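Local coordinates for tailspike protein (Siphovirus 9NA, PDB 3RIQ) that probably binds and cleaves the O-antigen of Salmonella lipopolysaccharide, acting as a trimeric endorhamnosidase tailspike for receptor recognition, at residues I64-L69 with T87-Y92; S82-T87 with E162-G167; V473-I478 with G485-N490; I499-S504 with F519-D524. One frame throughout, in Å; residues are numbered along the deposited sequence.

How the interactions relate
The four contacts fall into two pairs near the two ends of an elongated chain. Interactions 1 and 2 lie in the right-handed beta-helix, with centres about 10 Å apart. They share Thr-87, and Gly-65 N probably bonds His-86 O at 3.1 Å, so three successive strands are joined. Interactions 3 and 4 lie near the C-terminus, with centres about 17 Å apart. Pro-500 of interaction 4 packs on 485-487 of interaction 3, since 482-489 and 497-500 are neighbouring strands of one antiparallel sheet. Both of these contacts meet the other subunits. Nearest atoms of interactions 2 and 3 are about 60 Å apart, so the pairs do not touch.

Interaction 1 of 4, residues I64-L69 with T87-Y92; sequences IGDGVL and TKTTPY
The carboxylate of Asp-66 is the flat group here, and Lys-88 and Thr-89 surround it. The aliphatic chain of Lys-88 lies over one face: its CB is 3.5 Å from Asp-66 OD1, and its CE is 3.5 Å from Asp-66 OD2. At the edge, Thr-89 N donates to the syn lone pair of Asp-66 OD1 at 2.8 Å, in an almost straight bond (179°). Thr-89 OG1 gives its proton to Asp-66 OD2 at 2.6 Å, on the syn side but 24° out of the carboxylate plane. One threonine thus holds both oxygens, and the two side chains cross at about a right angle. The first torsion of Thr-89 sets OG1 beside its own backbone N (chi1 -58°), which lets the two donors act together.

Lys-88 N makes two weak bonds, to Gly-65 O and to Asp-66 OD1. Thr-87 OG1 donates to Thr-89 O at 2.6 Å, and also accepts from Gly-145 N. Apart from the carboxylate, Ile-64 CG2 lies 4.0 Å from Lys-88 CA. Water 1 accepts from Asp-66 N and, weakly, from Lys-88 NZ. The ammonium stays 4.6 Å from Asp-66 OD2 and forms no salt bridge with it.

The contact lies where the chain leaves strand 79-87 of the beta-helix for the long excursion that precedes strand 146-151. Its chemistry is that of an aspartate accepting from the backbone and hydroxyl of one threonine, with a weak bond from Lys-88 N. Two firm bonds fix the rotation of the carboxylate, and the nearby lysine would probably help to stabilise its negative charge.

Interaction 2 of 4, residues S82-T87 with E162-G167; sequences SPHMHT and EATMGG
His-84, Met-85 and His-86 pair in parallel with Glu-162, Ala-163 and Thr-164. Four backbone bonds join the segments, from Glu-162 N to Pro-83 O (2.8 Å) through to Thr-87 N with Thr-164 O (3.0 Å). The chain then turns a corner at Thr-164 and Met-165.

His-84, His-86, Glu-162 and Thr-164 share one face of the sheet. The His-84 ring is held at both nitrogens. Its ND1 donates to Glu-162 OE1 at 2.8 Å, using the anti lone pair, with ring and carboxylate planes 65° apart. Its NE2 bonds Thr-164 OG1 at 2.8 Å; chi1 of -56° sets that oxygen beside its own backbone N. Ala-163 N lies over the His-84 ring centre. Thr-164 CB sits over a face of the His-86 ring, 3.7 Å from its centroid, as a CH-pi contact. His-86 ND1 donates to Thr-87 O in the ring plane.

Glu-162 OE2 bonds Asn-183 and also Asn-155 of the second subunit. On the other face, Met-85 packs on Tyr-168, Ala-146 and Leu-148. Strands 63-65, 79-87 and 162-163 stack in parallel as successive rungs of the right-handed beta-helix, with 79-87 in the middle, and Ala-163 meets Phe-184 of strand 184-194.

Interaction 3 of 4, residues V473-I478 with G485-N490; sequences VKLSAI and GELQLN
Ser-476 OG is gripped by two groups, the side chain of Arg-483 and water 2, and the water links it to Glu-486 across the strand pair. Water 2 is 2.7 Å from Ser-476 OG and donates to Glu-486 OE1 at 2.7 Å. The serine CB also touches Glu-486 OE1 directly, at 3.5 Å.

The other oxygen, Glu-486 OE2, accepts from Gln-488 NE2 at 2.9 Å. That donor lies in the plane of its amide but 25° out of the carboxylate plane, on the anti side. Gln-488 NE2 also bonds Glu-512 of the second subunit. Lys-474 runs beside Gln-488, pointing the same way, and its CD comes within 3.4 Å of Glu-486 OE2. Its extended chain carries NZ past the carboxylate to a weak, long ion pair with Asp-460.

The backbones form an antiparallel hairpin, with axes 175° apart. Val-473 with Leu-489 and Leu-475 with Leu-487 are hydrogen-bonded pairs, with two bonds each. Lys-474 with Gln-488 is a non-hydrogen-bonded pair. The hydrophobic side chains gather on the opposite face from Lys-474 and Gln-488. There Leu-475 CB meets Leu-487 CG at 4.0 Å. The same leucines pack against Val-473 and Met-497 of the third subunit.

The hairpin therefore has one polar and one apolar face, and both reach neighbouring subunits. Two polar links fix the Glu-486 carboxylate, one at each oxygen. The nearer part of Lys-474 is its aliphatic chain. Its ammonium, with NZ 4.8 Å from Glu-486 OE2, is not in contact but may still favour the charged carboxylate.

Interaction 4 of 4, residues I499-S504 with F519-D524; sequences IPVAES and FFFGTD
Val-501 sets its two methyls against two different phenylalanines. CG1 presses on Phe-519 CB at 3.5 Å, and CG2 reaches Phe-521 CE1 at 3.3 Å. The valine crosses both side chains at a slant. Phe-519 and Phe-521 leave the strand on the same side as the valine, each with CG anti to its carbonyl carbon (chi1 -70° in both).

Phe-520 leaves on the other side, where Ala-502 CB meets its CB at 3.7 Å. Ser-504 O also lies 3.5 Å from Phe-520 CB. Between these two layers the backbones make a single bridge. Ala-502 N donates to Phe-519 O at 3.0 Å, and Phe-521 N donates to Ala-502 O at 3.0 Å. Water 3 extends the link by joining Pro-500 O to Phe-519 N.

The rings continue into the protein: Phe-519 touches Ile-529, Phe-520 touches Leu-530, and Phe-521 packs on Pro-534 of the second subunit. The contact joins the end of strand 497-500 to strand 516-521 of the C-terminal three-stranded sheet. Its chemistry is mainly hydrophobic. The two backbone bonds fix the register, and the short methyl-ring contact at Val-501 CG2 implies tight packing at the trimer interface.

Interaction 1 of 4, residues I64-L69 with T87-Y92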
loop_
_atom_site.group_PDB
_atom_site.type_symbol
_atom_site.label_atom_id
_atom_site.label_comp_id
_atom_site.label_asym_id
_atom_site.label_seq_id
_atom_site.Cartn_x
_atom_site.Cartn_y
_atom_site.Cartn_z
ATOM N N ILE A 64 -39.094 -11.360 2.615
ATOM C CA ILE A 64 -39.731 -10.307 1.838
ATOM C C ILE A 64 -40.709 -9.523 2.688
ATOM O O ILE A 64 -41.587 -10.118 3.311
ATOM C CB ILE A 64 -40.494 -10.909 0.627
ATOM C CG1 ILE A 64 -39.559 -11.728 -0.263
ATOM C CG2 ILE A 64 -41.244 -9.800 -0.183
ATOM C CD1 ILE A 64 -40.299 -12.637 -1.277
ATOM N N GLY A 65 -40.573 -8.199 2.757
ATOM C CA GLY A 65 -41.510 -7.408 3.557
ATOM C C GLY A 65 -41.212 -5.940 3.422
ATOM O O GLY A 65 -40.153 -5.570 2.937
ATOM N N ASP A 66 -42.155 -5.114 3.884
ATOM C CA ASP A 66 -41.912 -3.692 4.105
ATOM C C ASP A 66 -41.841 -3.468 5.606
ATOM O O ASP A 66 -42.802 -3.778 6.324
ATOM C CB ASP A 66 -43.084 -2.869 3.569
ATOM C CG ASP A 66 -43.231 -2.955 2.080
ATOM O OD1 ASP A 66 -42.223 -3.094 1.357
ATOM O OD2 ASP A 66 -44.388 -2.871 1.635
ATOM N N GLY A 67 -40.736 -2.939 6.099
ATOM C CA GLY A 67 -40.562 -2.726 7.527
ATOM C C GLY A 67 -39.531 -3.688 8.132
ATOM O O GLY A 67 -38.596 -4.134 7.459
ATOM N N VAL A 68 -39.712 -3.998 9.419
ATOM C CA VAL A 68 -38.696 -4.697 10.192
ATOM C C VAL A 68 -39.091 -6.135 10.549
ATOM O O VAL A 68 -40.235 -6.401 10.945
ATOM C CB VAL A 68 -38.342 -3.889 11.494
ATOM C CG1 VAL A 68 -39.505 -3.850 12.483
ATOM C CG2 VAL A 68 -37.137 -4.492 12.199
ATOM N N LEU A 69 -38.126 -7.041 10.435
ATOM C CA LEU A 69 -38.256 -8.420 10.957
ATOM C C LEU A 69 -37.247 -8.531 12.126
ATOM O O LEU A 69 -36.027 -8.409 11.919
ATOM C CB LEU A 69 -37.936 -9.417 9.831
ATOM C CG LEU A 69 -37.854 -10.911 10.211
ATOM C CD1 LEU A 69 -39.192 -11.405 10.851
ATOM C CD2 LEU A 69 -37.557 -11.729 8.946
ATOM N N THR A 87 -37.371 -5.913 -0.256
ATOM C CA THR A 87 -38.573 -5.108 -0.098
ATOM C C THR A 87 -39.838 -5.792 -0.674
ATOM O O THR A 87 -39.759 -6.569 -1.659
ATOM C CB THR A 87 -38.353 -3.704 -0.757
ATOM O OG1 THR A 87 -39.451 -2.855 -0.395
ATOM C CG2 THR A 87 -38.231 -3.788 -2.310
ATOM N N LYS A 88 -40.997 -5.506 -0.094
ATOM C CA LYS A 88 -42.247 -5.965 -0.693
ATOM C C LYS A 88 -42.724 -4.947 -1.753
ATOM O O LYS A 88 -42.942 -5.292 -2.916
ATOM C CB LYS A 88 -43.301 -6.228 0.395
ATOM C CG LYS A 88 -44.671 -6.606 -0.223
ATOM C CD LYS A 88 -45.696 -7.087 0.825
ATOM C CE LYS A 88 -46.008 -6.004 1.889
ATOM N NZ LYS A 88 -47.052 -6.430 2.945
ATOM N N THR A 89 -42.820 -3.689 -1.355
ATOM C CA THR A 89 -43.208 -2.589 -2.247
ATOM C C THR A 89 -41.975 -2.051 -2.975
ATOM O O THR A 89 -40.930 -1.903 -2.371
ATOM C CB THR A 89 -43.826 -1.423 -1.409
ATOM O OG1 THR A 89 -44.960 -1.907 -0.671
ATOM C CG2 THR A 89 -44.297 -0.273 -2.304
ATOM N N THR A 90 -42.092 -1.782 -4.277
ATOM C CA THR A 90 -41.001 -1.201 -5.041
ATOM C C THR A 90 -40.926 0.295 -4.706
ATOM O O THR A 90 -41.922 1.009 -4.862
ATOM C CB THR A 90 -41.200 -1.405 -6.551
ATOM O OG1 THR A 90 -41.218 -2.820 -6.830
ATOM C CG2 THR A 90 -40.064 -0.734 -7.324
ATOM N N PRO A 91 -39.764 0.763 -4.205
ATOM C CA PRO A 91 -39.701 2.150 -3.780
ATOM C C PRO A 91 -39.448 3.098 -4.939
ATOM O O PRO A 91 -38.858 2.686 -5.947
ATOM C CB PRO A 91 -38.454 2.173 -2.895
ATOM C CG PRO A 91 -37.532 1.134 -3.533
ATOM C CD PRO A 91 -38.518 0.022 -3.891
ATOM N N TYR A 92 -39.919 4.338 -4.810
ATOM C CA TYR A 92 -39.402 5.428 -5.633
ATOM C C TYR A 92 -37.972 5.703 -5.193
ATOM O O TYR A 92 -37.702 5.822 -3.989
ATOM C CB TYR A 92 -40.255 6.698 -5.433
ATOM C CG TYR A 92 -41.618 6.582 -6.072
ATOM C CD1 TYR A 92 -41.812 6.939 -7.423
ATOM C CD2 TYR A 92 -42.713 6.103 -5.356
ATOM C CE1 TYR A 92 -43.078 6.841 -8.026
ATOM C CE2 TYR A 92 -43.948 5.986 -5.950
ATOM C CZ TYR A 92 -44.130 6.349 -7.284
ATOM O OH TYR A 92 -45.389 6.235 -7.847
HETATM O O HOH W 1 -44.498 -6.584 4.934
#

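Interaction 2 of 4, residues S82-T87 with E162-G167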
loop_
_atom_site.group_PDB
_atom_site.type_symbol
_atom_site.label_atom_id
_atom_site.label_comp_id
_atom_site.label_asym_id
_atom_site.label_seq_id
_atom_site.Cartn_x
_atom_site.Cartn_y
_atom_site.Cartn_z
ATOM N N SER A 82 -26.034 -16.726 3.884
ATOM C CA SER A 82 -26.638 -16.117 2.693
ATOM C C SER A 82 -28.084 -15.642 2.844
ATOM O O SER A 82 -28.889 -15.865 1.966
ATOM C CB SER A 82 -26.566 -17.060 1.509
ATOM O OG SER A 82 -25.223 -17.465 1.261
ATOM N N PRO A 83 -28.400 -14.899 3.895
ATOM C CA PRO A 83 -29.743 -14.334 3.929
ATOM C C PRO A 83 -29.910 -13.250 2.879
ATOM O O PRO A 83 -28.932 -12.703 2.381
ATOM C CB PRO A 83 -29.795 -13.691 5.315
ATOM C CG PRO A 83 -28.357 -13.311 5.585
ATOM C CD PRO A 83 -27.566 -14.417 5.015
ATOM N N HIS A 84 -31.167 -12.975 2.547
ATOM C CA HIS A 84 -31.510 -11.944 1.562
ATOM C C HIS A 84 -32.752 -11.176 2.006
ATOM O O HIS A 84 -33.824 -11.751 2.079
ATOM C CB HIS A 84 -31.759 -12.588 0.190
ATOM C CG HIS A 84 -31.900 -11.604 -0.936
ATOM N ND1 HIS A 84 -31.246 -11.770 -2.138
ATOM C CD2 HIS A 84 -32.638 -10.468 -1.066
ATOM C CE1 HIS A 84 -31.564 -10.768 -2.949
ATOM N NE2 HIS A 84 -32.422 -9.979 -2.330
ATOM N N MET A 85 -32.592 -9.900 2.312
ATOM C CA MET A 85 -33.694 -9.025 2.687
ATOM C C MET A 85 -34.210 -8.288 1.457
ATOM O O MET A 85 -33.491 -7.501 0.870
ATOM C CB MET A 85 -33.251 -8.015 3.748
ATOM C CG MET A 85 -32.719 -8.622 5.017
ATOM S SD MET A 85 -33.741 -9.889 5.788
ATOM C CE MET A 85 -35.270 -8.928 6.117
ATOM N N HIS A 86 -35.459 -8.546 1.076
ATOM C CA HIS A 86 -36.053 -7.970 -0.127
ATOM C C HIS A 86 -37.316 -7.148 0.196
ATOM O O HIS A 86 -38.228 -7.635 0.837
ATOM C CB HIS A 86 -36.405 -9.121 -1.079
ATOM C CG HIS A 86 -36.635 -8.715 -2.516
ATOM N ND1 HIS A 86 -37.630 -7.831 -2.895
ATOM C CD2 HIS A 86 -36.045 -9.136 -3.667
ATOM C CE1 HIS A 86 -37.605 -7.685 -4.212
ATOM N NE2 HIS A 86 -36.666 -8.479 -4.706
ATOM N N THR A 87 -37.371 -5.913 -0.256
ATOM C CA THR A 87 -38.573 -5.108 -0.098
ATOM C C THR A 87 -39.838 -5.792 -0.674
ATOM O O THR A 87 -39.759 -6.569 -1.659
ATOM C CB THR A 87 -38.353 -3.704 -0.757
ATOM O OG1 THR A 87 -39.451 -2.855 -0.395
ATOM C CG2 THR A 87 -38.231 -3.788 -2.310
ATOM N N GLU A 162 -27.214 -10.732 1.410
ATOM C CA GLU A 162 -27.696 -9.995 0.229
ATOM C C GLU A 162 -28.865 -9.088 0.599
ATOM O O GLU A 162 -29.438 -9.208 1.700
ATOM C CB GLU A 162 -28.194 -10.996 -0.831
ATOM C CG GLU A 162 -27.196 -12.093 -1.169
ATOM C CD GLU A 162 -27.591 -12.938 -2.373
ATOM O OE1 GLU A 162 -28.750 -12.862 -2.864
ATOM O OE2 GLU A 162 -26.735 -13.701 -2.856
ATOM N N ALA A 163 -29.261 -8.210 -0.317
ATOM C CA ALA A 163 -30.447 -7.363 -0.085
ATOM C C ALA A 163 -30.930 -6.764 -1.398
ATOM O O ALA A 163 -30.124 -6.460 -2.277
ATOM C CB ALA A 163 -30.098 -6.214 0.868
ATOM N N THR A 164 -32.229 -6.537 -1.477
ATOM C CA THR A 164 -32.805 -5.796 -2.596
ATOM C C THR A 164 -33.696 -4.739 -1.960
ATOM O O THR A 164 -34.818 -5.025 -1.549
ATOM C CB THR A 164 -33.599 -6.709 -3.555
ATOM O OG1 THR A 164 -32.754 -7.771 -4.022
ATOM C CG2 THR A 164 -34.110 -5.913 -4.785
ATOM N N MET A 165 -33.155 -3.531 -1.840
ATOM C CA MET A 165 -33.782 -2.460 -1.084
ATOM C C MET A 165 -34.039 -2.946 0.359
ATOM O O MET A 165 -35.171 -2.956 0.851
ATOM C CB MET A 165 -35.075 -1.959 -1.780
ATOM C CG MET A 165 -34.834 -1.443 -3.178
ATOM S SD MET A 165 -33.808 0.044 -3.234
ATOM C CE MET A 165 -33.541 0.225 -5.024
ATOM N N GLY A 166 -32.955 -3.359 1.027
ATOM C CA GLY A 166 -33.020 -3.938 2.360
ATOM C C GLY A 166 -31.691 -3.736 3.056
ATOM O O GLY A 166 -30.712 -3.228 2.487
ATOM N N GLY A 167 -31.631 -4.179 4.287
ATOM C CA GLY A 167 -30.401 -4.065 5.066
ATOM C C GLY A 167 -30.481 -4.769 6.387
ATOM O O GLY A 167 -31.495 -5.421 6.699
#

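Interaction 3 of 4, residues V473-I478 with G485-N490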
loop_
_atom_site.group_PDB
_atom_site.type_symbol
_atom_site.label_atom_id
_atom_site.label_comp_id
_atom_site.label_asym_id
_atom_site.label_seq_id
_atom_site.Cartn_x
_atom_site.Cartn_y
_atom_site.Cartn_z
ATOM N N VAL A 473 23.598 31.870 -16.987
ATOM C CA VAL A 473 23.315 31.531 -15.578
ATOM C C VAL A 473 23.097 32.842 -14.813
ATOM O O VAL A 473 23.821 33.826 -15.043
ATOM C CB VAL A 473 24.494 30.721 -15.029
ATOM C CG1 VAL A 473 24.482 30.611 -13.464
ATOM C CG2 VAL A 473 24.507 29.333 -15.692
ATOM N N LYS A 474 22.125 32.875 -13.916
ATOM C CA LYS A 474 21.784 34.088 -13.185
ATOM C C LYS A 474 21.559 33.750 -11.730
ATOM O O LYS A 474 21.075 32.638 -11.411
ATOM C CB LYS A 474 20.507 34.740 -13.728
ATOM C CG LYS A 474 20.477 34.913 -15.221
ATOM C CD LYS A 474 19.072 35.288 -15.669
ATOM C CE LYS A 474 19.031 35.400 -17.171
ATOM N NZ LYS A 474 17.673 35.728 -17.714
ATOM N N LEU A 475 21.848 34.698 -10.843
ATOM C CA LEU A 475 21.581 34.529 -9.412
ATOM C C LEU A 475 21.254 35.893 -8.827
ATOM O O LEU A 475 22.010 36.855 -9.060
ATOM C CB LEU A 475 22.795 33.915 -8.692
ATOM C CG LEU A 475 22.724 33.747 -7.163
ATOM C CD1 LEU A 475 21.554 32.821 -6.749
ATOM C CD2 LEU A 475 24.075 33.241 -6.564
ATOM N N SER A 476 20.133 36.012 -8.106
ATOM C CA SER A 476 19.708 37.337 -7.619
ATOM C C SER A 476 19.067 37.282 -6.236
ATOM O O SER A 476 18.470 36.254 -5.846
ATOM C CB SER A 476 18.726 38.021 -8.610
ATOM O OG SER A 476 17.498 37.266 -8.663
ATOM N N ALA A 477 19.237 38.375 -5.507
ATOM C CA ALA A 477 18.552 38.636 -4.241
ATOM C C ALA A 477 17.287 39.470 -4.504
ATOM O O ALA A 477 16.862 39.612 -5.654
ATOM C CB ALA A 477 19.496 39.389 -3.262
ATOM N N ILE A 478 16.686 39.994 -3.439
ATOM C CA ILE A 478 15.476 40.806 -3.564
ATOM C C ILE A 478 15.616 42.020 -2.625
ATOM O O ILE A 478 16.274 41.945 -1.580
ATOM C CB ILE A 478 14.179 39.944 -3.261
ATOM C CG1 ILE A 478 12.897 40.638 -3.784
ATOM C CG2 ILE A 478 14.085 39.554 -1.768
ATOM C CD1 ILE A 478 11.634 39.717 -3.848
ATOM N N GLY A 485 20.669 42.919 -7.429
ATOM C CA GLY A 485 21.991 42.347 -7.180
ATOM C C GLY A 485 22.281 41.118 -8.023
ATOM O O GLY A 485 22.786 40.125 -7.521
ATOM N N GLU A 486 21.924 41.166 -9.302
ATOM C CA GLU A 486 21.944 39.966 -10.106
ATOM C C GLU A 486 23.291 39.742 -10.732
ATOM O O GLU A 486 23.780 40.591 -11.497
ATOM C CB GLU A 486 20.861 40.010 -11.194
ATOM C CG GLU A 486 20.828 38.758 -12.071
ATOM C CD GLU A 486 19.484 38.549 -12.737
ATOM O OE1 GLU A 486 18.459 38.727 -12.052
ATOM O OE2 GLU A 486 19.453 38.207 -13.948
ATOM N N LEU A 487 23.919 38.625 -10.382
ATOM C CA LEU A 487 25.071 38.201 -11.147
ATOM C C LEU A 487 24.616 37.395 -12.328
ATOM O O LEU A 487 23.617 36.656 -12.230
ATOM C CB LEU A 487 26.077 37.448 -10.288
ATOM C CG LEU A 487 26.018 35.971 -10.023
ATOM C CD1 LEU A 487 26.317 35.105 -11.238
ATOM C CD2 LEU A 487 26.982 35.605 -8.900
ATOM N N GLN A 488 25.352 37.502 -13.429
ATOM C CA GLN A 488 25.104 36.622 -14.562
ATOM C C GLN A 488 26.405 36.048 -15.079
ATOM O O GLN A 488 27.479 36.654 -14.898
ATOM C CB GLN A 488 24.388 37.371 -15.699
ATOM C CG GLN A 488 23.141 38.153 -15.249
ATOM C CD GLN A 488 22.349 38.723 -16.416
ATOM O OE1 GLN A 488 22.900 38.994 -17.491
ATOM N NE2 GLN A 488 21.037 38.859 -16.228
ATOM N N LEU A 489 26.321 34.881 -15.723
ATOM C CA LEU A 489 27.468 34.292 -16.427
ATOM C C LEU A 489 27.091 34.003 -17.872
ATOM O O LEU A 489 26.014 33.448 -18.144
ATOM C CB LEU A 489 27.938 32.983 -15.779
ATOM C CG LEU A 489 28.456 32.991 -14.335
ATOM C CD1 LEU A 489 29.772 33.739 -14.170
ATOM C CD2 LEU A 489 27.424 33.547 -13.413
ATOM N N ASN A 490 27.983 34.397 -18.793
ATOM C CA ASN A 490 27.855 34.111 -20.228
ATOM C C ASN A 490 26.720 34.865 -20.955
ATOM O O ASN A 490 26.163 34.354 -21.932
ATOM C CB ASN A 490 27.786 32.582 -20.492
ATOM C CG ASN A 490 28.096 32.226 -21.946
ATOM O OD1 ASN A 490 29.016 32.832 -22.550
ATOM N ND2 ASN A 490 27.332 31.282 -22.525
HETATM O O HOH W 2 16.917 36.672 -11.193
#

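Interaction 4 of 4, residues I499-S504 with F519-D524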
loop_
_atom_site.group_PDB
_atom_site.type_symbol
_atom_site.label_atom_id
_atom_site.label_comp_id
_atom_site.label_asym_id
_atom_site.label_seq_id
_atom_site.Cartn_x
_atom_site.Cartn_y
_atom_site.Cartn_z
ATOM N N ILE A 499 28.799 41.689 -13.126
ATOM C CA ILE A 499 28.939 41.917 -11.689
ATOM C C ILE A 499 28.040 43.107 -11.282
ATOM O O ILE A 499 28.231 44.226 -11.783
ATOM C CB ILE A 499 30.432 42.222 -11.332
ATOM C CG1 ILE A 499 31.366 41.086 -11.805
ATOM C CG2 ILE A 499 30.580 42.606 -9.845
ATOM C CD1 ILE A 499 32.853 41.381 -11.632
ATOM N N PRO A 500 27.103 42.897 -10.338
ATOM C CA PRO A 500 26.281 44.032 -9.872
ATOM C C PRO A 500 27.106 44.915 -8.952
ATOM O O PRO A 500 27.901 44.411 -8.136
ATOM C CB PRO A 500 25.112 43.351 -9.141
ATOM C CG PRO A 500 25.708 42.022 -8.688
ATOM C CD PRO A 500 26.679 41.609 -9.750
ATOM N N VAL A 501 26.974 46.231 -9.127
ATOM C CA VAL A 501 27.732 47.180 -8.301
ATOM C C VAL A 501 26.781 48.168 -7.663
ATOM O O VAL A 501 25.679 48.428 -8.176
ATOM C CB VAL A 501 28.885 47.859 -9.074
ATOM C CG1 VAL A 501 29.602 46.874 -9.972
ATOM C CG2 VAL A 501 28.386 49.001 -9.855
ATOM N N ALA A 502 27.187 48.716 -6.518
ATOM C CA ALA A 502 26.306 49.665 -5.830
ATOM C C ALA A 502 26.125 50.954 -6.625
ATOM O O ALA A 502 27.052 51.429 -7.311
ATOM C CB ALA A 502 26.792 49.941 -4.419
ATOM N N GLU A 503 24.925 51.516 -6.528
ATOM C CA GLU A 503 24.560 52.733 -7.265
ATOM C C GLU A 503 25.104 54.030 -6.654
ATOM O O GLU A 503 25.081 55.082 -7.306
ATOM C CB GLU A 503 23.023 52.814 -7.347
ATOM C CG GLU A 503 22.439 51.634 -8.133
ATOM C CD GLU A 503 20.931 51.548 -8.079
ATOM O OE1 GLU A 503 20.295 52.568 -7.740
ATOM O OE2 GLU A 503 20.385 50.456 -8.377
ATOM N N SER A 504 25.556 53.956 -5.405
ATOM C CA SER A 504 26.024 55.128 -4.679
ATOM C C SER A 504 27.026 54.633 -3.644
ATOM O O SER A 504 27.283 53.413 -3.553
ATOM C CB SER A 504 24.831 55.872 -4.029
ATOM O OG SER A 504 24.141 55.038 -3.096
ATOM N N PHE A 519 32.302 47.006 -5.585
ATOM C CA PHE A 519 32.331 48.153 -6.477
ATOM C C PHE A 519 31.132 49.075 -6.230
ATOM O O PHE A 519 30.054 48.637 -5.826
ATOM C CB PHE A 519 32.307 47.715 -7.941
ATOM C CG PHE A 519 33.586 47.035 -8.414
ATOM C CD1 PHE A 519 33.849 45.684 -8.156
ATOM C CD2 PHE A 519 34.520 47.765 -9.157
ATOM C CE1 PHE A 519 35.044 45.089 -8.645
ATOM C CE2 PHE A 519 35.685 47.171 -9.645
ATOM C CZ PHE A 519 35.951 45.840 -9.371
ATOM N N PHE A 520 31.331 50.362 -6.481
ATOM C CA PHE A 520 30.231 51.307 -6.393
ATOM C C PHE A 520 30.490 52.525 -7.255
ATOM O O PHE A 520 31.637 52.810 -7.636
ATOM C CB PHE A 520 29.982 51.734 -4.931
ATOM C CG PHE A 520 31.090 52.577 -4.345
ATOM C CD1 PHE A 520 32.217 51.980 -3.758
ATOM C CD2 PHE A 520 30.991 53.978 -4.367
ATOM C CE1 PHE A 520 33.227 52.797 -3.203
ATOM C CE2 PHE A 520 31.987 54.780 -3.832
ATOM C CZ PHE A 520 33.088 54.208 -3.232
ATOM N N PHE A 521 29.411 53.226 -7.569
ATOM C CA PHE A 521 29.496 54.520 -8.257
ATOM C C PHE A 521 29.422 55.702 -7.299
ATOM O O PHE A 521 28.524 55.770 -6.459
ATOM C CB PHE A 521 28.404 54.635 -9.310
ATOM C CG PHE A 521 28.610 53.731 -10.504
ATOM C CD1 PHE A 521 27.928 52.504 -10.608
ATOM C CD2 PHE A 521 29.503 54.093 -11.516
ATOM C CE1 PHE A 521 28.123 51.658 -11.722
ATOM C CE2 PHE A 521 29.712 53.244 -12.629
ATOM C CZ PHE A 521 29.018 52.023 -12.723
ATOM N N GLY A 522 30.359 56.638 -7.471
ATOM C CA GLY A 522 30.443 57.868 -6.683
ATOM C C GLY A 522 29.432 58.905 -7.151
ATOM O O GLY A 522 28.633 58.633 -8.049
ATOM N N THR A 523 29.469 60.094 -6.553
ATOM C CA THR A 523 28.427 61.122 -6.796
ATOM C C THR A 523 28.425 61.703 -8.197
ATOM O O THR A 523 27.404 62.256 -8.641
ATOM C CB THR A 523 28.518 62.304 -5.814
ATOM O OG1 THR A 523 29.843 62.848 -5.858
ATOM C CG2 THR A 523 28.175 61.859 -4.400
ATOM N N ASP A 524 29.565 61.603 -8.877
ATOM C CA ASP A 524 29.647 61.959 -10.290
ATOM C C ASP A 524 29.859 60.729 -11.181
ATOM O O ASP A 524 30.530 60.814 -12.214
ATOM C CB ASP A 524 30.749 63.005 -10.521
HETATM O O HOH W 3 30.508 44.865 -6.464
HETATM O O HOH W 4 26.178 57.518 -7.752
#